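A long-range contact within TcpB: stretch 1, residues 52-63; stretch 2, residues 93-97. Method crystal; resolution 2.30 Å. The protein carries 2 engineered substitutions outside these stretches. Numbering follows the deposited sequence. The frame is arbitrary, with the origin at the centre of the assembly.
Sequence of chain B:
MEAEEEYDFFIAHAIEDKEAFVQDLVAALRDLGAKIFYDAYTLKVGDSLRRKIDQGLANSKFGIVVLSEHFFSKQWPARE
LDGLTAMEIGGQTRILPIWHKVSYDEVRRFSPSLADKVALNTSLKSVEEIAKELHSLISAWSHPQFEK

Stretch 1 52-63: KIDQGLANSKFG
Stretch 2, residues 93-97: TRILP

Stretch 1 runs from a helix through a short connection into a β-strand, and stretch 2 enters a strand that lies parallel to it. The helix, already under way before Lys 52, includes residues 52 to 57, with phi/psi near -60/-45 relaxing to -70/-22 at Leu 57; Gly 56 N bonds to Lys 52 O (3.1 Å) and Leu 57 N to Ile 53 O (2.9 Å). Ala 58 (-80/-7) and Asn 59 (-129/-2) follow, and Asn 59 N still reaches Gly 56 O at 3.1 Å. Ser 60 is extended (-140/156), its m rotamer bringing Ser 60 OG to donate to Gly 56 O at 3.1 Å. The chain turns a corner at Lys 61 (-68/-47), then extends through Phe 62 (-128/157) and Gly 63 (-117/128). In stretch 2, Arg 94 (-108/2) precedes the extended residues Ile 95 (-106/122), Leu 96 (-119/99) and Pro 97 (-67/147).

The register pairs Phe 62 with Arg 94 (CA to CA 4.8 Å) and Gly 63 with Ile 95 (CA to CA 4.6 Å), the latter a parallel bridge. Gly 63 takes both bonds of the bridge: its N donates to Arg 94 O at 2.6 Å, and its O accepts from Leu 96 N at 2.5 Å. Two CA-H...O contacts accompany them, Phe 62 CA to Arg 94 O at 3.5 Å and Ile 95 CA to Gly 63 O at 3.4 Å. Glycine suits this position because an ideal CB would lie 3.0 Å from Ile 95 CD1, a clash.

Arg 94 has the largest area covered by the opposing stretch. Its CA-to-CB bond points sideways, but chi1 m, chi2 t, chi3 p and chi4 -168° bring the guanidinium to the carbonyls of Leu 57, Ser 60 and Lys 61. Arg 94 NH2 donates to Leu 57 O at a very short 2.5 Å and to Ser 60 O at 2.6 Å, while Arg 94 NE donates to Lys 61 O at 3.0 Å, almost linearly (173°). Several donors on one planar group suit carbonyls gathered around this bend. A water accepts from Arg 94 NH1 at 3.0 Å and donates to Leu 57 O at 3.2 Å. The CA-to-CB bond of Leu 57 (m, t) points toward stretch 2; Leu 57 CD2 lies over one face of the guanidinium and 3.7 Å from Arg 94 CB.

Buried Ile 95 (chi1 m, chi2 m) extends CD1 to within 3.5 Å of Ile 53 CG2 and 4.2 Å of Leu 57 CD1. The CA-to-CB bond of Ile 53 (m, m) also points toward stretch 2, so branched apolar side chains meet here. The CA-to-CB bond of Phe 62 (chi1 -71°, chi2 -79°) points sideways; Thr 93 O and Arg 94 O lie at its ring edge, with Phe 62 CE1 3.7 Å from Thr 93 O. Leu 96 (m, t) brings CD1 to 4.1 Å from Phe 62 CB. Together the stretches bury 474 Å², summed over both sides.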

# COMPACT_ATOMS: atom_id res chain seq x y z
N LYS B 52 3.01 -25.08 -1.25
CA LYS B 52 3.95 -24.26 -2.00
C LYS B 52 5.00 -23.63 -1.07
O LYS B 52 6.19 -23.58 -1.41
CB LYS B 52 3.20 -23.18 -2.78
CG LYS B 52 2.65 -23.63 -4.11
CD LYS B 52 3.69 -23.43 -5.23
CE LYS B 52 3.07 -23.64 -6.60
NZ LYS B 52 3.77 -22.83 -7.66
N ILE B 53 4.56 -23.14 0.08
CA ILE B 53 5.47 -22.63 1.10
C ILE B 53 6.43 -23.72 1.61
O ILE B 53 7.65 -23.51 1.70
CB ILE B 53 4.70 -22.05 2.28
CG1 ILE B 53 4.01 -20.74 1.88
CG2 ILE B 53 5.63 -21.81 3.46
CD1 ILE B 53 4.95 -19.69 1.36
N ASP B 54 5.87 -24.88 1.96
CA ASP B 54 6.68 -26.03 2.37
C ASP B 54 7.76 -26.35 1.35
O ASP B 54 8.94 -26.48 1.69
CB ASP B 54 5.80 -27.28 2.52
CG ASP B 54 5.05 -27.31 3.83
OD1 ASP B 54 5.45 -26.56 4.75
OD2 ASP B 54 4.08 -28.10 3.94
N GLN B 55 7.33 -26.48 0.09
CA GLN B 55 8.25 -26.79 -0.99
C GLN B 55 9.40 -25.79 -1.07
O GLN B 55 10.57 -26.18 -1.16
CB GLN B 55 7.50 -26.86 -2.33
CG GLN B 55 8.42 -26.87 -3.54
CD GLN B 55 7.65 -26.85 -4.84
OE1 GLN B 55 6.61 -27.50 -4.97
NE2 GLN B 55 8.13 -26.08 -5.82
N GLY B 56 9.07 -24.51 -1.03
CA GLY B 56 10.08 -23.47 -1.07
C GLY B 56 11.06 -23.51 0.09
O GLY B 56 12.27 -23.33 -0.10
N LEU B 57 10.56 -23.73 1.30
CA LEU B 57 11.40 -23.75 2.49
C LEU B 57 12.32 -24.96 2.53
O LEU B 57 13.35 -24.96 3.22
CB LEU B 57 10.53 -23.73 3.75
CG LEU B 57 9.80 -22.44 4.12
CD1 LEU B 57 8.97 -22.64 5.39
CD2 LEU B 57 10.80 -21.32 4.32
N ALA B 58 11.94 -26.01 1.79
CA ALA B 58 12.72 -27.23 1.73
C ALA B 58 13.90 -27.06 0.79
O ALA B 58 14.76 -27.94 0.69
CB ALA B 58 11.85 -28.41 1.31
N ASN B 59 13.94 -25.93 0.10
CA ASN B 59 15.02 -25.63 -0.83
C ASN B 59 15.66 -24.26 -0.61
O ASN B 59 16.60 -23.92 -1.32
CB ASN B 59 14.53 -25.72 -2.27
CG ASN B 59 14.04 -27.10 -2.62
OD1 ASN B 59 14.69 -28.11 -2.31
ND2 ASN B 59 12.87 -27.17 -3.25
N SER B 60 15.15 -23.49 0.34
CA SER B 60 15.65 -22.14 0.55
C SER B 60 15.76 -21.78 2.03
O SER B 60 15.07 -22.36 2.87
CB SER B 60 14.75 -21.11 -0.15
OG SER B 60 14.40 -21.53 -1.47
N LYS B 61 16.62 -20.81 2.36
CA LYS B 61 16.73 -20.36 3.74
C LYS B 61 15.46 -19.63 4.14
O LYS B 61 14.89 -19.90 5.20
CB LYS B 61 17.96 -19.45 3.97
CG LYS B 61 19.30 -20.17 3.87
CD LYS B 61 20.47 -19.24 4.21
CE LYS B 61 21.62 -19.36 3.21
NZ LYS B 61 22.08 -20.77 3.00
N PHE B 62 15.00 -18.72 3.28
CA PHE B 62 13.86 -17.87 3.60
C PHE B 62 12.75 -17.87 2.56
O PHE B 62 12.97 -18.17 1.40
CB PHE B 62 14.33 -16.44 3.86
CG PHE B 62 15.08 -16.29 5.15
CD1 PHE B 62 14.40 -16.21 6.35
CD2 PHE B 62 16.47 -16.23 5.15
CE1 PHE B 62 15.10 -16.06 7.54
CE2 PHE B 62 17.16 -16.09 6.33
CZ PHE B 62 16.48 -16.00 7.53
N GLY B 63 11.55 -17.52 2.99
CA GLY B 63 10.42 -17.37 2.10
C GLY B 63 9.90 -15.94 2.08
O GLY B 63 9.64 -15.33 3.13
N THR B 93 11.12 -17.04 12.46
CA THR B 93 10.35 -17.18 11.23
C THR B 93 11.22 -17.27 9.97
O THR B 93 12.25 -16.59 9.85
CB THR B 93 9.36 -16.01 11.09
OG1 THR B 93 10.08 -14.78 11.05
CG2 THR B 93 8.50 -15.88 12.34
N ARG B 94 10.81 -18.12 9.04
CA ARG B 94 11.49 -18.20 7.77
C ARG B 94 10.61 -17.58 6.69
O ARG B 94 10.98 -17.58 5.52
CB ARG B 94 11.83 -19.66 7.44
CG ARG B 94 12.82 -20.31 8.40
CD ARG B 94 12.97 -21.81 8.13
NE ARG B 94 13.52 -22.08 6.80
CZ ARG B 94 13.55 -23.28 6.21
NH1 ARG B 94 13.05 -24.34 6.83
NH2 ARG B 94 14.07 -23.41 5.00
N ILE B 95 9.44 -17.07 7.08
CA ILE B 95 8.53 -16.42 6.14
C ILE B 95 8.55 -14.89 6.33
O ILE B 95 8.29 -14.39 7.42
CB ILE B 95 7.08 -16.96 6.27
CG1 ILE B 95 7.05 -18.48 6.04
CG2 ILE B 95 6.16 -16.30 5.25
CD1 ILE B 95 7.21 -18.86 4.59
N LEU B 96 8.87 -14.17 5.26
CA LEU B 96 8.96 -12.71 5.29
C LEU B 96 7.95 -12.14 4.32
O LEU B 96 8.21 -12.08 3.12
CB LEU B 96 10.35 -12.24 4.86
CG LEU B 96 11.50 -13.07 5.42
CD1 LEU B 96 12.80 -12.73 4.72
CD2 LEU B 96 11.61 -12.83 6.92
N PRO B 97 6.79 -11.72 4.83
CA PRO B 97 5.77 -11.06 4.02
C PRO B 97 6.27 -9.72 3.55
O PRO B 97 7.02 -9.05 4.27
CB PRO B 97 4.64 -10.81 5.02
CG PRO B 97 4.88 -11.79 6.13
CD PRO B 97 6.36 -11.87 6.23
O HOH W 1 14.11 -26.93 5.67